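PDB 6KBH: cytochrome P450 monooxygenase from Rhodococcus sp. ECU0066, which probably acts as a self-sufficient haem monooxygenase, passing electrons through a bound flavin mononucleotide and a [2Fe-2S] cluster to its P450 centre. Local coordinates for residues D83-A86 with V87-N91; E130-H133 with M134-R138; R302-W305 with E306-C309. One frame throughout, in Å; residues are numbered along the deposited sequence.

Contact 1: D83-A86 with V87-N91; sequences DVKA and VFRGN. With HEM (protoporphyrin IX containing Fe), chain C.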
loop_
_atom_site.group_PDB
_atom_site.type_symbol
_atom_site.label_atom_id
_atom_site.label_comp_id
_atom_site.label_asym_id
_atom_site.label_seq_id
_atom_site.Cartn_x
_atom_site.Cartn_y
_atom_site.Cartn_z
ATOM N N ASP A 83 10.384 -10.420 -15.870
ATOM C CA ASP A 83 9.781 -11.388 -16.782
ATOM C C ASP A 83 8.420 -11.863 -16.284
ATOM O O ASP A 83 7.459 -11.927 -17.060
ATOM C CB ASP A 83 10.723 -12.576 -16.986
ATOM C CG ASP A 83 11.807 -12.294 -18.011
ATOM O OD1 ASP A 83 11.594 -11.427 -18.885
ATOM O OD2 ASP A 83 12.871 -12.945 -17.944
ATOM N N VAL A 84 8.315 -12.224 -15.002
ATOM C CA VAL A 84 7.032 -12.731 -14.521
ATOM C C VAL A 84 6.025 -11.598 -14.378
ATOM O O VAL A 84 4.814 -11.824 -14.481
ATOM C CB VAL A 84 7.187 -13.525 -13.207
ATOM C CG1 VAL A 84 8.396 -14.437 -13.263
ATOM C CG2 VAL A 84 7.275 -12.608 -12.026
ATOM N N LYS A 85 6.489 -10.368 -14.149
ATOM C CA LYS A 85 5.583 -9.232 -14.249
ATOM C C LYS A 85 5.102 -9.061 -15.684
ATOM O O LYS A 85 3.925 -8.761 -15.926
ATOM C CB LYS A 85 6.257 -7.950 -13.753
ATOM C CG LYS A 85 5.335 -6.737 -13.798
ATOM C CD LYS A 85 6.082 -5.413 -13.749
ATOM C CE LYS A 85 6.365 -4.983 -12.320
ATOM N NZ LYS A 85 6.746 -3.546 -12.238
ATOM N N ALA A 86 6.000 -9.262 -16.650
ATOM C CA ALA A 86 5.620 -9.147 -18.053
ATOM C C ALA A 86 4.621 -10.223 -18.457
ATOM O O ALA A 86 3.775 -9.985 -19.325
ATOM C CB ALA A 86 6.861 -9.215 -18.942
ATOM N N VAL A 87 4.703 -11.408 -17.850
ATOM C CA VAL A 87 3.726 -12.447 -18.154
ATOM C C VAL A 87 2.355 -12.057 -17.621
ATOM O O VAL A 87 1.330 -12.290 -18.272
ATOM C CB VAL A 87 4.192 -13.803 -17.592
ATOM C CG1 VAL A 87 3.120 -14.858 -17.792
ATOM C CG2 VAL A 87 5.483 -14.227 -18.262
ATOM N N PHE A 88 2.318 -11.435 -16.441
ATOM C CA PHE A 88 1.045 -11.041 -15.845
ATOM C C PHE A 88 0.331 -9.988 -16.686
ATOM O O PHE A 88 -0.897 -10.026 -16.824
ATOM C CB PHE A 88 1.270 -10.529 -14.423
ATOM C CG PHE A 88 1.281 -11.614 -13.384
ATOM C CD1 PHE A 88 0.157 -12.404 -13.175
ATOM C CD2 PHE A 88 2.404 -11.839 -12.607
ATOM C CE1 PHE A 88 0.158 -13.400 -12.218
ATOM C CE2 PHE A 88 2.414 -12.839 -11.650
ATOM C CZ PHE A 88 1.290 -13.620 -11.454
ATOM N N ARG A 89 1.080 -9.043 -17.263
ATOM C CA ARG A 89 0.444 -7.948 -17.989
ATOM C C ARG A 89 -0.074 -8.380 -19.357
ATOM O O ARG A 89 -1.136 -7.912 -19.788
ATOM C CB ARG A 89 1.418 -6.777 -18.139
ATOM C CG ARG A 89 1.232 -5.955 -19.406
ATOM C CD ARG A 89 2.130 -4.726 -19.397
ATOM N NE ARG A 89 3.529 -5.094 -19.592
ATOM C CZ ARG A 89 4.483 -4.915 -18.684
ATOM N NH1 ARG A 89 4.188 -4.356 -17.517
ATOM N NH2 ARG A 89 5.734 -5.288 -18.938
ATOM N N GLY A 90 0.640 -9.265 -20.048
ATOM C CA GLY A 90 0.194 -9.734 -21.345
ATOM C C GLY A 90 -0.863 -10.810 -21.228
ATOM O O GLY A 90 -0.594 -11.982 -21.512
ATOM N N ASN A 91 -2.070 -10.432 -20.808
ATOM C CA ASN A 91 -3.113 -11.417 -20.554
ATOM C C ASN A 91 -3.757 -11.954 -21.826
ATOM O O ASN A 91 -4.586 -12.866 -21.739
ATOM C CB ASN A 91 -4.192 -10.833 -19.639
ATOM C CG ASN A 91 -4.880 -9.625 -20.240
ATOM O OD1 ASN A 91 -4.290 -8.878 -21.023
ATOM N ND2 ASN A 91 -6.145 -9.431 -19.880
HETATM C CHA HEM C . -6.399 -13.804 -7.648
HETATM C CHB HEM C . -2.700 -14.298 -4.254
HETATM C CHC HEM C . -6.123 -13.420 -0.315
HETATM C CHD HEM C . -9.764 -12.933 -3.709
HETATM C C1A HEM C . -5.201 -13.980 -6.826
HETATM C C2A HEM C . -4.016 -14.259 -7.644
HETATM C C3A HEM C . -2.989 -14.392 -6.706
HETATM C C4A HEM C . -3.657 -14.185 -5.394
HETATM C CMA HEM C . -1.547 -14.684 -6.983
HETATM C CAA HEM C . -3.898 -14.355 -9.134
HETATM C CBA HEM C . -3.253 -13.174 -9.788
HETATM C CGA HEM C . -3.286 -13.048 -11.274
HETATM O O1A HEM C . -3.577 -14.162 -11.786
HETATM O O2A HEM C . -3.012 -11.862 -11.605
HETATM C C1B HEM C . -3.247 -14.120 -2.872
HETATM C C2B HEM C . -2.418 -14.192 -1.583
HETATM C C3B HEM C . -3.496 -13.912 -0.355
HETATM C C4B HEM C . -4.837 -13.714 -1.035
HETATM C CMB HEM C . -0.957 -14.463 -1.469
HETATM C CAB HEM C . -3.227 -13.881 1.110
HETATM C CBB HEM C . -2.127 -13.007 1.603
HETATM C C1C HEM C . -7.313 -13.247 -1.196
HETATM C C2C HEM C . -8.473 -12.981 -0.386
HETATM C C3C HEM C . -9.495 -12.846 -1.299
HETATM C C4C HEM C . -8.839 -13.042 -2.583
HETATM C CMC HEM C . -8.551 -12.870 1.101
HETATM C CAC HEM C . -10.930 -12.539 -1.000
HETATM C CBC HEM C . -11.977 -13.583 -1.150
HETATM C C1D HEM C . -9.009 -13.151 -4.949
HETATM C C2D HEM C . -9.880 -13.057 -6.167
HETATM C C3D HEM C . -8.830 -13.331 -7.410
HETATM C C4D HEM C . -7.513 -13.538 -6.717
HETATM C CMD HEM C . -11.343 -12.783 -6.207
HETATM C CAD HEM C . -9.138 -13.346 -8.865
HETATM C CBD HEM C . -9.281 -12.004 -9.506
HETATM C CGD HEM C . -9.164 -11.947 -10.986
HETATM O O1D HEM C . -8.608 -13.003 -11.371
HETATM O O2D HEM C . -9.637 -10.869 -11.428
HETATM N NA HEM C . -5.009 -13.934 -5.439
HETATM N NB HEM C . -4.673 -13.766 -2.559
HETATM N NC HEM C . -7.513 -13.290 -2.557
HETATM N ND HEM C . -7.513 -13.403 -5.168
HETATM FE FE HEM C . -6.098 -13.738 -3.827
#
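Val87 N donates to Asp83 O (2.9 Å), beginning a run of four i to i+4 backbone bonds over most of helix 81-89 and out through its C-terminal end; by its position this is the B helix of the P450 fold. Phe88 to Val84 and Arg89 to Lys85 continue the run. It finishes with Gly90 N on Ala86 O at 3.3 Å; Gly90 then leaves helical geometry as the centre of an inverse gamma turn. Two polar side chains look elsewhere: Asp83 is bonded to Asn343, and Arg89 NH1 reaches the carbonyl of Asp707, in the ferredoxin-like part of the same chain. Because the Arg89 chain bends at chi3 (72°), its guanidinium folds back so that one face lies over Ala86, with NH2 4.0 Å from Ala86 CA.

Val87 and Phe88 fill the buried flank. Val87 has CG2 anti to its own carbonyl carbon, which lays that methyl against Asp83 O, while its side chain packs on Leu353 and Ile355 of a neighbouring strand. Phe88 belongs to the haem pocket. Its CD2 lies beside Val84 O, and Lys85 CA sits at the ring edge; Trp332 and Arg334 add further packing. Across the ring from CD2, CD1 and CE1 lie nearest a haem propionate, with Phe88 CE1 3.6 Å from O2A of the haem.

Contact 2: E130-H133 with M134-R138; sequences EPAH and MPRRR. With HEM (protoporphyrin IX containing Fe), chain C.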
loop_
_atom_site.group_PDB
_atom_site.type_symbol
_atom_site.label_atom_id
_atom_site.label_comp_id
_atom_site.label_asym_id
_atom_site.label_seq_id
_atom_site.Cartn_x
_atom_site.Cartn_y
_atom_site.Cartn_z
ATOM N N GLU A 130 -10.581 -13.288 -21.067
ATOM C CA GLU A 130 -11.353 -12.212 -21.643
ATOM C C GLU A 130 -12.157 -12.753 -22.822
ATOM O O GLU A 130 -11.800 -13.780 -23.404
ATOM C CB GLU A 130 -10.419 -11.083 -22.070
ATOM C CG GLU A 130 -9.592 -10.522 -20.923
ATOM C CD GLU A 130 -10.451 -10.000 -19.780
ATOM O OE1 GLU A 130 -11.569 -9.508 -20.043
ATOM O OE2 GLU A 130 -10.010 -10.087 -18.613
ATOM N N PRO A 131 -13.259 -12.087 -23.198
ATOM C CA PRO A 131 -13.760 -10.819 -22.654
ATOM C C PRO A 131 -14.687 -10.945 -21.441
ATOM O O PRO A 131 -15.236 -9.936 -21.004
ATOM C CB PRO A 131 -14.518 -10.225 -23.840
ATOM C CG PRO A 131 -15.043 -11.417 -24.564
ATOM C CD PRO A 131 -14.042 -12.529 -24.365
ATOM N N ALA A 132 -14.851 -12.151 -20.897
ATOM C CA ALA A 132 -15.787 -12.330 -19.792
ATOM C C ALA A 132 -15.235 -11.820 -18.465
ATOM O O ALA A 132 -16.010 -11.392 -17.602
ATOM C CB ALA A 132 -16.169 -13.805 -19.663
ATOM N N HIS A 133 -13.912 -11.839 -18.288
ATOM C CA HIS A 133 -13.335 -11.643 -16.961
ATOM C C HIS A 133 -13.455 -10.195 -16.493
ATOM O O HIS A 133 -13.872 -9.936 -15.357
ATOM C CB HIS A 133 -11.872 -12.090 -16.960
ATOM C CG HIS A 133 -11.048 -11.471 -15.873
ATOM N ND1 HIS A 133 -10.119 -10.482 -16.115
ATOM C CD2 HIS A 133 -11.013 -11.700 -14.539
ATOM C CE1 HIS A 133 -9.549 -10.128 -14.977
ATOM N NE2 HIS A 133 -10.074 -10.852 -14.005
ATOM N N MET A 134 -13.082 -9.236 -17.346
ATOM C CA MET A 134 -13.004 -7.846 -16.894
ATOM C C MET A 134 -14.353 -7.280 -16.467
ATOM O O MET A 134 -14.424 -6.686 -15.376
ATOM C CB MET A 134 -12.349 -6.975 -17.974
ATOM C CG MET A 134 -10.828 -7.007 -17.977
ATOM S SD MET A 134 -10.084 -6.909 -16.333
ATOM C CE MET A 134 -10.648 -5.310 -15.765
ATOM N N PRO A 135 -15.440 -7.407 -17.242
ATOM C CA PRO A 135 -16.730 -6.892 -16.747
ATOM C C PRO A 135 -17.143 -7.487 -15.414
ATOM O O PRO A 135 -17.686 -6.771 -14.563
ATOM C CB PRO A 135 -17.707 -7.275 -17.866
ATOM C CG PRO A 135 -16.865 -7.339 -19.084
ATOM C CD PRO A 135 -15.556 -7.904 -18.625
ATOM N N ARG A 136 -16.894 -8.779 -15.203
ATOM C CA ARG A 136 -17.249 -9.397 -13.931
ATOM C C ARG A 136 -16.351 -8.896 -12.807
ATOM O O ARG A 136 -16.803 -8.738 -11.668
ATOM C CB ARG A 136 -17.163 -10.915 -14.047
ATOM C CG ARG A 136 -18.079 -11.531 -15.092
ATOM C CD ARG A 136 -18.186 -13.010 -14.823
ATOM N NE ARG A 136 -18.619 -13.819 -15.958
ATOM C CZ ARG A 136 -19.839 -14.333 -16.085
ATOM N NH1 ARG A 136 -20.753 -14.117 -15.148
ATOM N NH2 ARG A 136 -20.143 -15.070 -17.145
ATOM N N ARG A 137 -15.073 -8.647 -13.106
ATOM C CA ARG A 137 -14.165 -8.104 -12.100
ATOM C C ARG A 137 -14.550 -6.676 -11.737
ATOM O O ARG A 137 -14.657 -6.332 -10.555
ATOM C CB ARG A 137 -12.723 -8.161 -12.608
ATOM C CG ARG A 137 -11.696 -7.552 -11.659
ATOM C CD ARG A 137 -10.322 -7.477 -12.311
ATOM N NE ARG A 137 -9.339 -6.782 -11.481
ATOM C CZ ARG A 137 -8.520 -7.383 -10.623
ATOM N NH1 ARG A 137 -8.561 -8.701 -10.469
ATOM N NH2 ARG A 137 -7.658 -6.667 -9.914
ATOM N N ARG A 138 -14.757 -5.829 -12.748
ATOM C CA ARG A 138 -15.141 -4.446 -12.489
ATOM C C ARG A 138 -16.487 -4.372 -11.779
ATOM O O ARG A 138 -16.678 -3.546 -10.878
ATOM C CB ARG A 138 -15.174 -3.663 -13.800
ATOM C CG ARG A 138 -13.829 -3.580 -14.517
ATOM C CD ARG A 138 -13.897 -2.657 -15.726
ATOM N NE ARG A 138 -12.719 -2.758 -16.587
ATOM C CZ ARG A 138 -11.622 -2.016 -16.454
ATOM N NH1 ARG A 138 -11.539 -1.109 -15.489
ATOM N NH2 ARG A 138 -10.603 -2.179 -17.289
HETATM C CHA HEM C . -6.399 -13.804 -7.648
HETATM C CHB HEM C . -2.700 -14.298 -4.254
HETATM C CHC HEM C . -6.123 -13.420 -0.315
HETATM C CHD HEM C . -9.764 -12.933 -3.709
HETATM C C1A HEM C . -5.201 -13.980 -6.826
HETATM C C2A HEM C . -4.016 -14.259 -7.644
HETATM C C3A HEM C . -2.989 -14.392 -6.706
HETATM C C4A HEM C . -3.657 -14.185 -5.394
HETATM C CMA HEM C . -1.547 -14.684 -6.983
HETATM C CAA HEM C . -3.898 -14.355 -9.134
HETATM C CBA HEM C . -3.253 -13.174 -9.788
HETATM C CGA HEM C . -3.286 -13.048 -11.274
HETATM O O1A HEM C . -3.577 -14.162 -11.786
HETATM O O2A HEM C . -3.012 -11.862 -11.605
HETATM C C1B HEM C . -3.247 -14.120 -2.872
HETATM C C2B HEM C . -2.418 -14.192 -1.583
HETATM C C3B HEM C . -3.496 -13.912 -0.355
HETATM C C4B HEM C . -4.837 -13.714 -1.035
HETATM C CMB HEM C . -0.957 -14.463 -1.469
HETATM C CAB HEM C . -3.227 -13.881 1.110
HETATM C CBB HEM C . -2.127 -13.007 1.603
HETATM C C1C HEM C . -7.313 -13.247 -1.196
HETATM C C2C HEM C . -8.473 -12.981 -0.386
HETATM C C3C HEM C . -9.495 -12.846 -1.299
HETATM C C4C HEM C . -8.839 -13.042 -2.583
HETATM C CMC HEM C . -8.551 -12.870 1.101
HETATM C CAC HEM C . -10.930 -12.539 -1.000
HETATM C CBC HEM C . -11.977 -13.583 -1.150
HETATM C C1D HEM C . -9.009 -13.151 -4.949
HETATM C C2D HEM C . -9.880 -13.057 -6.167
HETATM C C3D HEM C . -8.830 -13.331 -7.410
HETATM C C4D HEM C . -7.513 -13.538 -6.717
HETATM C CMD HEM C . -11.343 -12.783 -6.207
HETATM C CAD HEM C . -9.138 -13.346 -8.865
HETATM C CBD HEM C . -9.281 -12.004 -9.506
HETATM C CGD HEM C . -9.164 -11.947 -10.986
HETATM O O1D HEM C . -8.608 -13.003 -11.371
HETATM O O2D HEM C . -9.637 -10.869 -11.428
HETATM N NA HEM C . -5.009 -13.934 -5.439
HETATM N NB HEM C . -4.673 -13.766 -2.559
HETATM N NC HEM C . -7.513 -13.290 -2.557
HETATM N ND HEM C . -7.513 -13.403 -5.168
HETATM FE FE HEM C . -6.098 -13.738 -3.827
#
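Glu130 and Met134 meet where a loop turns into helix 133-139, the C helix of a P450 by its position and its haem-binding residues, and the carboxylate of Glu130 serves two donors there. Its OE1 takes the backbone N of Met134 on the syn lone pair, at 3.1 Å, satisfying an amide of the helix's first turn. OE2 receives His133 ND1 in a His-carboxylate hydrogen bond, with the oxygen almost in the plane of the imidazole. On the other side of that ring His133 NE2 donates to haem O2D, 2.6 Å away and nearly straight (170°). With both nitrogens donating to anionic groups, the ring is probably protonated.

The same propionate oxygen is gripped a second time. Arg137 N bonds back to His133 O at 2.9 Å, and Arg137 CB lies over one face of the His133 ring. From there the side chain leaves with CG anti to the backbone N (chi1 177°) and stays extended to NE, which carries NH1 to haem O2D. NH1 also serves the carbonyl O of Gln392, the residue before the axial Cys393. His391, which also hydrogen-bonds the haem, stacks on the His133 ring. Met134 bends at chi2 and chi3 and brings its sulfur obliquely beside that imidazole, with SD 4.2 Å from the centroid of the His133 ring.

Contact 3: R302-W305 with E306-C309; sequences RDVW and EEIC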
loop_
_atom_site.group_PDB
_atom_site.type_symbol
_atom_site.label_atom_id
_atom_site.label_comp_id
_atom_site.label_asym_id
_atom_site.label_seq_id
_atom_site.Cartn_x
_atom_site.Cartn_y
_atom_site.Cartn_z
ATOM N N ARG A 302 14.498 -11.672 15.869
ATOM C CA ARG A 302 13.673 -11.164 16.959
ATOM C C ARG A 302 13.906 -9.685 17.251
ATOM O O ARG A 302 13.057 -9.058 17.896
ATOM C CB ARG A 302 13.884 -11.976 18.238
ATOM C CG ARG A 302 12.658 -11.917 19.139
ATOM C CD ARG A 302 12.930 -12.323 20.568
ATOM N NE ARG A 302 11.879 -11.823 21.451
ATOM C CZ ARG A 302 10.809 -12.526 21.802
ATOM N NH1 ARG A 302 10.648 -13.750 21.331
ATOM N NH2 ARG A 302 9.895 -12.004 22.611
ATOM N N ASP A 303 15.023 -9.109 16.801
ATOM C CA ASP A 303 15.221 -7.673 16.984
ATOM C C ASP A 303 14.151 -6.883 16.242
ATOM O O ASP A 303 13.540 -5.964 16.801
ATOM C CB ASP A 303 16.618 -7.263 16.516
ATOM C CG ASP A 303 16.953 -7.798 15.139
ATOM O OD1 ASP A 303 16.379 -8.838 14.749
ATOM O OD2 ASP A 303 17.787 -7.177 14.447
ATOM N N VAL A 304 13.901 -7.238 14.981
ATOM C CA VAL A 304 12.847 -6.571 14.227
ATOM C C VAL A 304 11.477 -6.944 14.785
ATOM O O VAL A 304 10.526 -6.158 14.690
ATOM C CB VAL A 304 12.981 -6.896 12.727
ATOM C CG1 VAL A 304 12.899 -8.369 12.490
ATOM C CG2 VAL A 304 11.916 -6.211 11.936
ATOM N N TRP A 305 11.351 -8.128 15.384
ATOM C CA TRP A 305 10.134 -8.451 16.120
ATOM C C TRP A 305 9.897 -7.445 17.240
ATOM O O TRP A 305 8.807 -6.871 17.357
ATOM C CB TRP A 305 10.219 -9.869 16.683
ATOM C CG TRP A 305 9.346 -10.097 17.883
ATOM C CD1 TRP A 305 9.719 -10.013 19.194
ATOM C CD2 TRP A 305 7.961 -10.459 17.881
ATOM N NE1 TRP A 305 8.648 -10.295 20.008
ATOM C CE2 TRP A 305 7.559 -10.574 19.227
ATOM C CE3 TRP A 305 7.022 -10.697 16.874
ATOM C CZ2 TRP A 305 6.260 -10.915 19.590
ATOM C CZ3 TRP A 305 5.732 -11.037 17.237
ATOM C CH2 TRP A 305 5.362 -11.142 18.583
ATOM N N GLU A 306 10.916 -7.218 18.072
ATOM C CA GLU A 306 10.772 -6.297 19.194
ATOM C C GLU A 306 10.555 -4.864 18.726
ATOM O O GLU A 306 9.949 -4.061 19.446
ATOM C CB GLU A 306 12.004 -6.380 20.094
ATOM C CG GLU A 306 11.930 -7.460 21.158
ATOM C CD GLU A 306 13.294 -7.807 21.718
ATOM O OE1 GLU A 306 14.163 -6.908 21.754
ATOM O OE2 GLU A 306 13.503 -8.974 22.111
ATOM N N GLU A 307 11.049 -4.522 17.534
ATOM C CA GLU A 307 10.788 -3.200 16.978
ATOM C C GLU A 307 9.296 -2.991 16.752
ATOM O O GLU A 307 8.740 -1.949 17.119
ATOM C CB GLU A 307 11.563 -3.013 15.676
ATOM C CG GLU A 307 12.948 -2.429 15.865
ATOM C CD GLU A 307 13.588 -2.023 14.555
ATOM O OE1 GLU A 307 13.134 -2.506 13.497
ATOM O OE2 GLU A 307 14.545 -1.220 14.580
ATOM N N ILE A 308 8.633 -3.976 16.142
ATOM C CA ILE A 308 7.183 -3.908 15.973
ATOM C C ILE A 308 6.497 -3.814 17.330
ATOM O O ILE A 308 5.479 -3.128 17.484
ATOM C CB ILE A 308 6.685 -5.122 15.164
ATOM C CG1 ILE A 308 7.225 -5.075 13.735
ATOM C CG2 ILE A 308 5.171 -5.171 15.145
ATOM C CD1 ILE A 308 6.795 -6.253 12.885
ATOM N N CYS A 309 7.051 -4.490 18.339
ATOM C CA CYS A 309 6.478 -4.427 19.679
ATOM C C CYS A 309 6.600 -3.033 20.280
ATOM O O CYS A 309 5.748 -2.632 21.081
ATOM C CB CYS A 309 7.152 -5.458 20.584
ATOM S SG CYS A 309 6.954 -7.169 20.027
#
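Trp305 and Cys309, one helical turn apart, give a compact instance of a sulfur-aromatic contact. The thiol lies over one face of the indole: Cys309 SG is 3.7 Å from the centroid of the Trp305 five-membered ring, only 23° off its normal. It is displaced toward the rim, so that CE2 of Trp305 is the ring atom nearest to SG, at 3.5 Å. Both first torsions serve this overlap. Trp305 has CG anti to its backbone N (chi1 156°), whereas Cys309 holds SG beside its own N, turned back toward the preceding turn.

Toward the start of the helix, Arg302 and Glu306 make a different kind of pair. The arginine chain is extended from CG to NE, and NE meets Glu306 OE2 near the guanidinium plane at 3.3 Å, a weak hydrogen bond within a salt bridge. The carboxylate and guanidinium planes are turned 62° apart, and the contact is through NE alone, not a coplanar, bidentate bridge. Arg302 NH1 goes to a stronger partner, Met417 O, while Trp305 NE1, lying over one face of that guanidinium, donates to Pro415 O. Beneath these side chains run the regular i to i+4 bonds, the first being Glu306 N to Arg302 O at 2.8 Å.

Glu307 points its carboxylate to a salt bridge with Arg376, and Val304 packs on Phe373 and Ile375. Lying away from the haem and flavin sites, helix 302-310 is by its position the J helix of the P450 fold: Trp305 and Ile308 press on helices 284-300 and 396-413, and Ile308 also touches helix 315-325.

In the fold
From the N terminus the three contacts follow in series, without nesting or crossing; each is local, joining successive turns or a helix start, and none closes a long loop. Contact 1 ends helix 81-89 and contact 2 opens helix 133-139. Their centres are 18 Å apart, yet they touch through Asn91 and Glu130, and each meets a different haem propionate. Both also reach the ferredoxin-like part of the chain, at Asp707 and, weakly, at Thr711. Contact 3, on helix 302-310, lies about 43 Å from contact 2 centre to centre, on the opposite side of the chain's centre, among helices 284-300, 315-325 and 396-413.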